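Local coordinates for FLAP endonuclease-1 protein (Methanocaldococcus jannaschii, PDB 1A76) that cleaves 5'-flap DNA structures endonucleolytically and degrades DNA as a 5'-3' exonuclease, using magnesium ions, during replication and repair, at residues K23-G28 / G164-V169; T74-F79 / G143-E148; R183-L188 / P195-L200. All blocks are in the same frame, centred on the assembly; numbering follows the deposited sequence.

Interaction 1: residues K23-G28 / G164-V169; sequences KVAIDG and GDVWAV
Trp-167 touches Lys-23 through CB, 3.3 Å from O of Lys-23; CG, anti to the backbone N (chi1 -170°), carries the indole away from strand 23-27. There the indole makes cation-pi contacts with Arg-183 and Lys-22, and Leu-19 also touches it. N of Trp-167 donates to O of Lys-23 (2.8 Å) from above the plane of that carbonyl. OD2 of Asp-165 is hydrogen-bonded to OH of Tyr-274; against strand 23-27 Asp-165 offers its backbone, CD of Lys-23 passing 3.6 Å from O of Asp-165 before the amine leads off.

Farther along, N of Ala-25 reaches O of Ala-168 at 2.9 Å in a nearly straight bond (166°), and CA of Val-169 comes to 3.3 Å from O of Ala-25. N of Ala-168 is buried by the contact and has no partner in the model. Val-166 wedges its two methyls against the strand: CG2 meets CB of Ala-25 at 3.9 Å, and CG1 lies 3.8 Å from C of Val-24. Helix 153-162 packs against Ala-25, Val-166 and Val-169 through Ala-157 and Ala-161. Strand 23-27 ends in Asp-27, a probable magnesium ligand whose OD1 caps N of Asn-30 at the start of helix 28-38. Parallel central strands that join the N- and I-domains and carry acidic residues at their C-terminal ends are characteristic of the PIN-like nuclease core of FEN1.

Interaction 2: residues T74-F79 / G143-E148; sequences TPIWVF and GIPYVE
Phe-79 and Tyr-146 form an offset edge-to-face pair, the edge of Phe-79 directed at the Tyr-146 face, with ring planes at 89° and centroids 5.7 Å apart. CE2 of Phe-79 lies 3.7 Å from CB of Tyr-146, which sits in the plane of the Phe-79 ring. Tyr-146 sets CG between its backbone N and carbonyl carbon (chi1 68°), and the phenol end then runs away from strand 74-79. On the same sheet face Trp-77 slants across Ile-144, its CD1 3.8 Å from CG2 of Ile-144. Helices 28-38 and 129-142 pack on this face, Leu-139 touching Trp-77, Phe-79 and Ile-144.

On the side of Val-78 and Val-147, Ile-76 crosses Pro-145 at about a right angle, CD1 of Ile-76 4.1 Å from CB of Pro-145, and CG1 of Ile-76 meets CG2 of Val-147 at 3.9 Å. With CG1 anti to the backbone N, Ile-76 reaches toward that neighbouring strand.

Three backbone bonds set the parallel register. N of Trp-77 donates to O of Pro-145, N of Val-147 to O of Trp-77 (2.7 Å), and N of Phe-79 to O of Val-147 (2.7 Å, 174°). Glu-148 turns its acid to Lys-136 in a salt bridge. This is the parallel sheet edge of the FEN1 nuclease core, where an N-domain strand runs directly into Asp-80, a probable magnesium ligand, beside the I-domain's outermost strand 146-148.

Interaction 3: residues R183-L188 / P195-L200; sequences RVVRNL and PELIEL
OE2 of Glu-196 is gripped by three groups: NE of Arg-186 across the contact, the amine of Lys-11 and the hydroxyl of Tyr-174. The bond from NE of Arg-186 to OE2 of Glu-196 is 3.0 Å long and fairly straight (158°). It lies near the guanidinium plane but enters from well above the carboxylate, the two planes being 52° apart. Glu-196 stretches out beyond CG, whereas Arg-186 bends at chi3 (-44°), which brings NE alongside the acid. The other end of the guanidinium is held as well, NH1 of Arg-186 donating to O of Gln-172. CG of Arg-186 packs on CD1 of Ile-198 at 3.8 Å, which flanks the aliphatic part of the arginine.

Strands 183-186 and 196-199 are the arms of an antiparallel beta hairpin in the I-domain. Four backbone bonds tie it, two in each hydrogen-bonded pair: Val-184 with Ile-198 and Arg-186 with Glu-196, N of Arg-186 reaching O of Glu-196 at 2.8 Å.

On the opposite face CD1 of Leu-197 slips in obliquely, 3.6 Å from CG2 of Val-185 and 3.9 Å from CG of Arg-183. Arg-183 runs beside Glu-199, CG to CG 4.0 Å, but their charged ends do not touch; NH1 of Arg-183 bonds to O of Trp-167 instead. Toward the turn, ND2 of Asn-187 is bonded to O of Met-194, and Leu-188 meets Pro-195 at about a right angle.

All three contacts belong to one mixed sheet. Interactions 1 and 2 are buried, parallel pairings that join the N-domain to the I-domain, and they meet along strands 23-27 and 74-79, where N of Ile-26 lies 2.8 Å from O of Ile-76 in a probable hydrogen bond. Interaction 3, partly buried, is an antiparallel pairing within the I-domain. It touches interaction 1 through strand 168-170, but its centre lies about 18 Å from that of interaction 2. The chemistry follows this placement: backbone bonds with alanine and valine methyls in interaction 1, aromatic rings under two helices, with branched aliphatics on the other face, in interaction 2, and a salt bridge with long charged side chains in interaction 3.

Interaction 1: residues K23-G28 / G164-V169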
loop_
_atom_site.group_PDB
_atom_site.type_symbol
_atom_site.label_atom_id
_atom_site.label_comp_id
_atom_site.label_asym_id
_atom_site.label_seq_id
_atom_site.Cartn_x
_atom_site.Cartn_y
_atom_site.Cartn_z
ATOM N N LYS A 23 8.081 6.854 13.491
ATOM C CA LYS A 23 7.791 7.433 12.190
ATOM C C LYS A 23 7.431 6.225 11.327
ATOM O O LYS A 23 8.036 5.157 11.482
ATOM C CB LYS A 23 9.034 8.115 11.617
ATOM C CG LYS A 23 9.466 9.387 12.355
ATOM C CD LYS A 23 10.583 10.093 11.593
ATOM C CE LYS A 23 11.587 10.749 12.534
ATOM N NZ LYS A 23 12.311 11.878 11.875
ATOM N N VAL A 24 6.447 6.369 10.442
ATOM C CA VAL A 24 6.064 5.246 9.577
ATOM C C VAL A 24 5.766 5.692 8.156
ATOM O O VAL A 24 5.301 6.807 7.933
ATOM C CB VAL A 24 4.779 4.513 10.077
ATOM C CG1 VAL A 24 5.100 3.647 11.292
ATOM C CG2 VAL A 24 3.663 5.539 10.408
ATOM N N ALA A 25 6.035 4.816 7.195
ATOM C CA ALA A 25 5.720 5.107 5.804
ATOM C C ALA A 25 4.455 4.293 5.541
ATOM O O ALA A 25 4.455 3.072 5.681
ATOM C CB ALA A 25 6.853 4.654 4.883
ATOM N N ILE A 26 3.368 4.968 5.199
ATOM C CA ILE A 26 2.119 4.267 4.940
ATOM C C ILE A 26 1.946 3.855 3.481
ATOM O O ILE A 26 2.079 4.678 2.582
ATOM C CB ILE A 26 0.895 5.122 5.312
ATOM C CG1 ILE A 26 0.879 5.401 6.813
ATOM C CG2 ILE A 26 -0.390 4.372 4.920
ATOM C CD1 ILE A 26 -0.082 6.477 7.206
ATOM N N ASP A 27 1.649 2.577 3.252
ATOM C CA ASP A 27 1.397 2.106 1.897
ATOM C C ASP A 27 0.026 2.695 1.542
ATOM O O ASP A 27 -1.020 2.153 1.923
ATOM C CB ASP A 27 1.339 0.581 1.848
ATOM C CG ASP A 27 1.064 0.061 0.448
ATOM O OD1 ASP A 27 0.376 0.756 -0.332
ATOM O OD2 ASP A 27 1.534 -1.044 0.128
ATOM N N GLY A 28 0.060 3.819 0.832
ATOM C CA GLY A 28 -1.138 4.541 0.449
ATOM C C GLY A 28 -2.262 3.792 -0.231
ATOM O O GLY A 28 -3.395 3.839 0.227
ATOM N N GLY A 164 16.182 3.961 7.262
ATOM C CA GLY A 164 16.078 4.473 8.620
ATOM C C GLY A 164 15.329 5.788 8.735
ATOM O O GLY A 164 15.299 6.401 9.806
ATOM N N ASP A 165 14.728 6.235 7.638
ATOM C CA ASP A 165 13.972 7.478 7.655
ATOM C C ASP A 165 12.664 7.263 8.415
ATOM O O ASP A 165 12.100 8.199 8.991
ATOM C CB ASP A 165 13.702 7.944 6.227
ATOM C CG ASP A 165 14.904 8.636 5.609
ATOM O OD1 ASP A 165 15.914 8.850 6.324
ATOM O OD2 ASP A 165 14.841 8.962 4.411
ATOM N N VAL A 166 12.180 6.022 8.401
ATOM C CA VAL A 166 10.965 5.654 9.119
ATOM C C VAL A 166 11.234 4.310 9.779
ATOM O O VAL A 166 12.079 3.540 9.316
ATOM C CB VAL A 166 9.738 5.516 8.176
ATOM C CG1 VAL A 166 9.368 6.872 7.608
ATOM C CG2 VAL A 166 10.041 4.511 7.063
ATOM N N TRP A 167 10.500 4.027 10.849
ATOM C CA TRP A 167 10.670 2.792 11.603
ATOM C C TRP A 167 10.060 1.559 10.936
ATOM O O TRP A 167 10.577 0.446 11.069
ATOM C CB TRP A 167 10.052 2.968 12.981
ATOM C CG TRP A 167 10.373 1.868 13.937
ATOM C CD1 TRP A 167 11.602 1.552 14.451
ATOM C CD2 TRP A 167 9.443 0.964 14.533
ATOM N NE1 TRP A 167 11.491 0.501 15.338
ATOM C CE2 TRP A 167 10.175 0.123 15.406
ATOM C CE3 TRP A 167 8.057 0.780 14.417
ATOM C CZ2 TRP A 167 9.566 -0.882 16.157
ATOM C CZ3 TRP A 167 7.460 -0.218 15.161
ATOM C CH2 TRP A 167 8.214 -1.037 16.022
ATOM N N ALA A 168 8.956 1.760 10.224
ATOM C CA ALA A 168 8.284 0.655 9.572
ATOM C C ALA A 168 7.345 1.097 8.465
ATOM O O ALA A 168 7.059 2.298 8.284
ATOM C CB ALA A 168 7.497 -0.162 10.612
ATOM N N VAL A 169 6.872 0.099 7.728
ATOM C CA VAL A 169 5.918 0.319 6.654
ATOM C C VAL A 169 4.562 -0.113 7.217
ATOM O O VAL A 169 4.438 -1.179 7.821
ATOM C CB VAL A 169 6.268 -0.549 5.414
ATOM C CG1 VAL A 169 5.107 -0.557 4.418
ATOM C CG2 VAL A 169 7.550 -0.026 4.764
#

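Interaction 2: residues T74-F79 / G143-E148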
loop_
_atom_site.group_PDB
_atom_site.type_symbol
_atom_site.label_atom_id
_atom_site.label_comp_id
_atom_site.label_asym_id
_atom_site.label_seq_id
_atom_site.Cartn_x
_atom_site.Cartn_y
_atom_site.Cartn_z
ATOM N N THR A 74 4.137 9.566 13.638
ATOM C CA THR A 74 4.243 10.491 12.514
ATOM C C THR A 74 4.281 9.724 11.199
ATOM O O THR A 74 5.263 9.040 10.893
ATOM C CB THR A 74 5.508 11.351 12.641
ATOM O OG1 THR A 74 5.389 12.187 13.794
ATOM C CG2 THR A 74 5.694 12.216 11.416
ATOM N N PRO A 75 3.201 9.819 10.408
ATOM C CA PRO A 75 3.166 9.106 9.137
ATOM C C PRO A 75 3.513 9.942 7.908
ATOM O O PRO A 75 3.369 11.174 7.882
ATOM C CB PRO A 75 1.726 8.615 9.073
ATOM C CG PRO A 75 0.940 9.761 9.741
ATOM C CD PRO A 75 1.920 10.513 10.649
ATOM N N ILE A 76 4.000 9.245 6.893
ATOM C CA ILE A 76 4.296 9.861 5.621
ATOM C C ILE A 76 3.586 8.907 4.666
ATOM O O ILE A 76 3.803 7.692 4.711
ATOM C CB ILE A 76 5.820 9.932 5.324
ATOM C CG1 ILE A 76 6.029 10.494 3.917
ATOM C CG2 ILE A 76 6.465 8.555 5.483
ATOM C CD1 ILE A 76 7.217 11.427 3.784
ATOM N N TRP A 77 2.710 9.455 3.830
ATOM C CA TRP A 77 1.947 8.651 2.891
ATOM C C TRP A 77 2.717 8.396 1.599
ATOM O O TRP A 77 3.319 9.303 1.020
ATOM C CB TRP A 77 0.611 9.344 2.588
ATOM C CG TRP A 77 -0.372 9.217 3.707
ATOM C CD1 TRP A 77 -0.321 9.842 4.925
ATOM C CD2 TRP A 77 -1.541 8.390 3.729
ATOM N NE1 TRP A 77 -1.385 9.451 5.697
ATOM C CE2 TRP A 77 -2.151 8.563 4.990
ATOM C CE3 TRP A 77 -2.135 7.517 2.803
ATOM C CZ2 TRP A 77 -3.330 7.894 5.354
ATOM C CZ3 TRP A 77 -3.301 6.852 3.162
ATOM C CH2 TRP A 77 -3.889 7.046 4.429
ATOM N N VAL A 78 2.699 7.149 1.153
ATOM C CA VAL A 78 3.392 6.778 -0.068
ATOM C C VAL A 78 2.415 6.262 -1.110
ATOM O O VAL A 78 1.711 5.265 -0.900
ATOM C CB VAL A 78 4.461 5.703 0.200
ATOM C CG1 VAL A 78 5.326 5.526 -1.021
ATOM C CG2 VAL A 78 5.318 6.105 1.374
ATOM N N PHE A 79 2.382 6.946 -2.250
ATOM C CA PHE A 79 1.489 6.564 -3.322
ATOM C C PHE A 79 2.238 5.910 -4.471
ATOM O O PHE A 79 3.461 6.012 -4.559
ATOM C CB PHE A 79 0.697 7.788 -3.772
ATOM C CG PHE A 79 -0.260 8.292 -2.723
ATOM C CD1 PHE A 79 -1.542 7.743 -2.606
ATOM C CD2 PHE A 79 0.125 9.295 -1.832
ATOM C CE1 PHE A 79 -2.425 8.183 -1.618
ATOM C CE2 PHE A 79 -0.747 9.746 -0.840
ATOM C CZ PHE A 79 -2.024 9.190 -0.730
ATOM N N GLY A 143 -1.609 19.110 5.854
ATOM C CA GLY A 143 -0.212 19.384 6.154
ATOM C C GLY A 143 0.593 18.118 6.340
ATOM O O GLY A 143 1.703 18.148 6.901
ATOM N N ILE A 144 0.017 17.004 5.890
ATOM C CA ILE A 144 0.643 15.683 6.010
ATOM C C ILE A 144 1.407 15.370 4.719
ATOM O O ILE A 144 0.829 15.354 3.633
ATOM C CB ILE A 144 -0.411 14.565 6.221
ATOM C CG1 ILE A 144 -1.374 14.930 7.367
ATOM C CG2 ILE A 144 0.300 13.233 6.462
ATOM C CD1 ILE A 144 -0.695 15.233 8.697
ATOM N N PRO A 145 2.701 15.051 4.836
ATOM C CA PRO A 145 3.523 14.747 3.661
ATOM C C PRO A 145 3.268 13.409 2.980
ATOM O O PRO A 145 2.966 12.405 3.633
ATOM C CB PRO A 145 4.945 14.841 4.202
ATOM C CG PRO A 145 4.803 14.401 5.629
ATOM C CD PRO A 145 3.472 14.925 6.086
ATOM N N TYR A 146 3.393 13.409 1.659
ATOM C CA TYR A 146 3.225 12.198 0.879
ATOM C C TYR A 146 4.287 12.130 -0.199
ATOM O O TYR A 146 4.906 13.133 -0.534
ATOM C CB TYR A 146 1.820 12.113 0.249
ATOM C CG TYR A 146 1.478 13.121 -0.840
ATOM C CD1 TYR A 146 1.891 12.931 -2.166
ATOM C CD2 TYR A 146 0.677 14.230 -0.555
ATOM C CE1 TYR A 146 1.508 13.824 -3.183
ATOM C CE2 TYR A 146 0.291 15.121 -1.558
ATOM C CZ TYR A 146 0.706 14.914 -2.863
ATOM O OH TYR A 146 0.307 15.799 -3.838
ATOM N N VAL A 147 4.517 10.927 -0.709
ATOM C CA VAL A 147 5.484 10.707 -1.767
ATOM C C VAL A 147 4.775 9.986 -2.890
ATOM O O VAL A 147 3.891 9.170 -2.655
ATOM C CB VAL A 147 6.655 9.786 -1.336
ATOM C CG1 VAL A 147 7.905 10.108 -2.177
ATOM C CG2 VAL A 147 6.932 9.919 0.131
ATOM N N GLU A 148 5.145 10.312 -4.116
ATOM C CA GLU A 148 4.590 9.635 -5.265
ATOM C C GLU A 148 5.786 8.812 -5.740
ATOM O O GLU A 148 6.734 9.335 -6.319
ATOM C CB GLU A 148 4.129 10.664 -6.299
ATOM C CG GLU A 148 3.262 11.745 -5.658
ATOM C CD GLU A 148 2.724 12.763 -6.643
ATOM O OE1 GLU A 148 1.622 12.534 -7.182
ATOM O OE2 GLU A 148 3.397 13.796 -6.866
#

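Interaction 3: residues R183-L188 / P195-L200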
loop_
_atom_site.group_PDB
_atom_site.type_symbol
_atom_site.label_atom_id
_atom_site.label_comp_id
_atom_site.label_asym_id
_atom_site.label_seq_id
_atom_site.Cartn_x
_atom_site.Cartn_y
_atom_site.Cartn_z
ATOM N N ARG A 183 10.777 -3.698 8.962
ATOM C CA ARG A 183 9.600 -3.889 9.791
ATOM C C ARG A 183 8.326 -3.504 9.067
ATOM O O ARG A 183 8.299 -2.538 8.313
ATOM C CB ARG A 183 9.701 -3.032 11.050
ATOM C CG ARG A 183 10.485 -3.623 12.190
ATOM C CD ARG A 183 10.666 -2.578 13.286
ATOM N NE ARG A 183 12.056 -2.536 13.718
ATOM C CZ ARG A 183 12.990 -1.761 13.176
ATOM N NH1 ARG A 183 12.692 -0.935 12.184
ATOM N NH2 ARG A 183 14.227 -1.803 13.645
ATOM N N VAL A 184 7.267 -4.261 9.332
ATOM C CA VAL A 184 5.951 -4.006 8.769
ATOM C C VAL A 184 4.997 -4.027 9.963
ATOM O O VAL A 184 5.168 -4.827 10.885
ATOM C CB VAL A 184 5.513 -5.114 7.765
ATOM C CG1 VAL A 184 4.012 -5.002 7.489
ATOM C CG2 VAL A 184 6.307 -4.982 6.467
ATOM N N VAL A 185 4.026 -3.121 9.973
ATOM C CA VAL A 185 3.044 -3.110 11.050
ATOM C C VAL A 185 1.667 -3.140 10.407
ATOM O O VAL A 185 1.332 -2.266 9.607
ATOM C CB VAL A 185 3.152 -1.863 11.932
ATOM C CG1 VAL A 185 2.105 -1.948 13.046
ATOM C CG2 VAL A 185 4.552 -1.741 12.515
ATOM N N ARG A 186 0.892 -4.166 10.743
ATOM C CA ARG A 186 -0.451 -4.349 10.211
ATOM C C ARG A 186 -1.507 -3.977 11.246
ATOM O O ARG A 186 -1.193 -3.799 12.429
ATOM C CB ARG A 186 -0.646 -5.798 9.783
ATOM C CG ARG A 186 0.459 -6.332 8.866
ATOM C CD ARG A 186 -0.057 -7.542 8.112
ATOM N NE ARG A 186 -0.787 -8.385 9.043
ATOM C CZ ARG A 186 -2.055 -8.757 8.922
ATOM N NH1 ARG A 186 -2.784 -8.375 7.891
ATOM N NH2 ARG A 186 -2.596 -9.496 9.876
ATOM N N ASN A 187 -2.747 -3.846 10.771
ATOM C CA ASN A 187 -3.908 -3.491 11.592
ATOM C C ASN A 187 -3.929 -2.127 12.250
ATOM O O ASN A 187 -4.350 -1.994 13.404
ATOM C CB ASN A 187 -4.154 -4.556 12.653
ATOM C CG ASN A 187 -4.343 -5.914 12.045
ATOM O OD1 ASN A 187 -4.896 -6.030 10.957
ATOM N ND2 ASN A 187 -3.874 -6.945 12.726
ATOM N N LEU A 188 -3.471 -1.115 11.521
ATOM C CA LEU A 188 -3.527 0.256 12.015
ATOM C C LEU A 188 -4.606 0.933 11.164
ATOM O O LEU A 188 -5.397 1.722 11.678
ATOM C CB LEU A 188 -2.179 0.981 11.852
ATOM C CG LEU A 188 -1.068 0.653 12.856
ATOM C CD1 LEU A 188 0.158 1.529 12.585
ATOM C CD2 LEU A 188 -1.563 0.882 14.295
ATOM N N PRO A 195 -2.721 -4.281 16.579
ATOM C CA PRO A 195 -1.622 -3.967 15.664
ATOM C C PRO A 195 -0.694 -5.167 15.685
ATOM O O PRO A 195 -0.542 -5.812 16.722
ATOM C CB PRO A 195 -0.968 -2.739 16.285
ATOM C CG PRO A 195 -2.029 -2.127 17.115
ATOM C CD PRO A 195 -2.896 -3.251 17.613
ATOM N N GLU A 196 -0.092 -5.473 14.543
ATOM C CA GLU A 196 0.815 -6.604 14.437
ATOM C C GLU A 196 2.140 -6.199 13.790
ATOM O O GLU A 196 2.172 -5.633 12.688
ATOM C CB GLU A 196 0.164 -7.719 13.620
ATOM C CG GLU A 196 1.153 -8.744 13.050
ATOM C CD GLU A 196 0.450 -9.873 12.309
ATOM O OE1 GLU A 196 -0.336 -10.593 12.950
ATOM O OE2 GLU A 196 0.676 -10.038 11.091
ATOM N N LEU A 197 3.229 -6.499 14.482
ATOM C CA LEU A 197 4.546 -6.170 13.974
ATOM C C LEU A 197 5.265 -7.405 13.443
ATOM O O LEU A 197 5.263 -8.469 14.077
ATOM C CB LEU A 197 5.390 -5.522 15.080
ATOM C CG LEU A 197 6.866 -5.279 14.747
ATOM C CD1 LEU A 197 6.986 -4.116 13.782
ATOM C CD2 LEU A 197 7.645 -5.013 16.020
ATOM N N ILE A 198 5.863 -7.249 12.266
ATOM C CA ILE A 198 6.640 -8.313 11.638
ATOM C C ILE A 198 8.037 -7.737 11.430
ATOM O O ILE A 198 8.201 -6.723 10.746
ATOM C CB ILE A 198 6.077 -8.743 10.249
ATOM C CG1 ILE A 198 4.644 -9.268 10.378
ATOM C CG2 ILE A 198 6.959 -9.859 9.661
ATOM C CD1 ILE A 198 3.579 -8.306 9.897
ATOM N N GLU A 199 9.035 -8.359 12.051
ATOM C CA GLU A 199 10.423 -7.920 11.900
ATOM C C GLU A 199 11.110 -8.888 10.956
ATOM O O GLU A 199 11.235 -10.067 11.274
ATOM C CB GLU A 199 11.162 -7.922 13.249
ATOM C CG GLU A 199 12.346 -6.957 13.286
ATOM C CD GLU A 199 13.373 -7.289 14.361
ATOM O OE1 GLU A 199 12.982 -7.846 15.409
ATOM O OE2 GLU A 199 14.573 -6.984 14.157
ATOM N N LEU A 200 11.558 -8.388 9.809
ATOM C CA LEU A 200 12.219 -9.219 8.793
ATOM C C LEU A 200 13.383 -10.052 9.347
ATOM O O LEU A 200 13.496 -11.241 9.053
ATOM C CB LEU A 200 12.703 -8.347 7.630
ATOM C CG LEU A 200 13.323 -9.030 6.389
ATOM C CD1 LEU A 200 12.304 -9.959 5.704
ATOM C CD2 LEU A 200 13.803 -7.964 5.400
#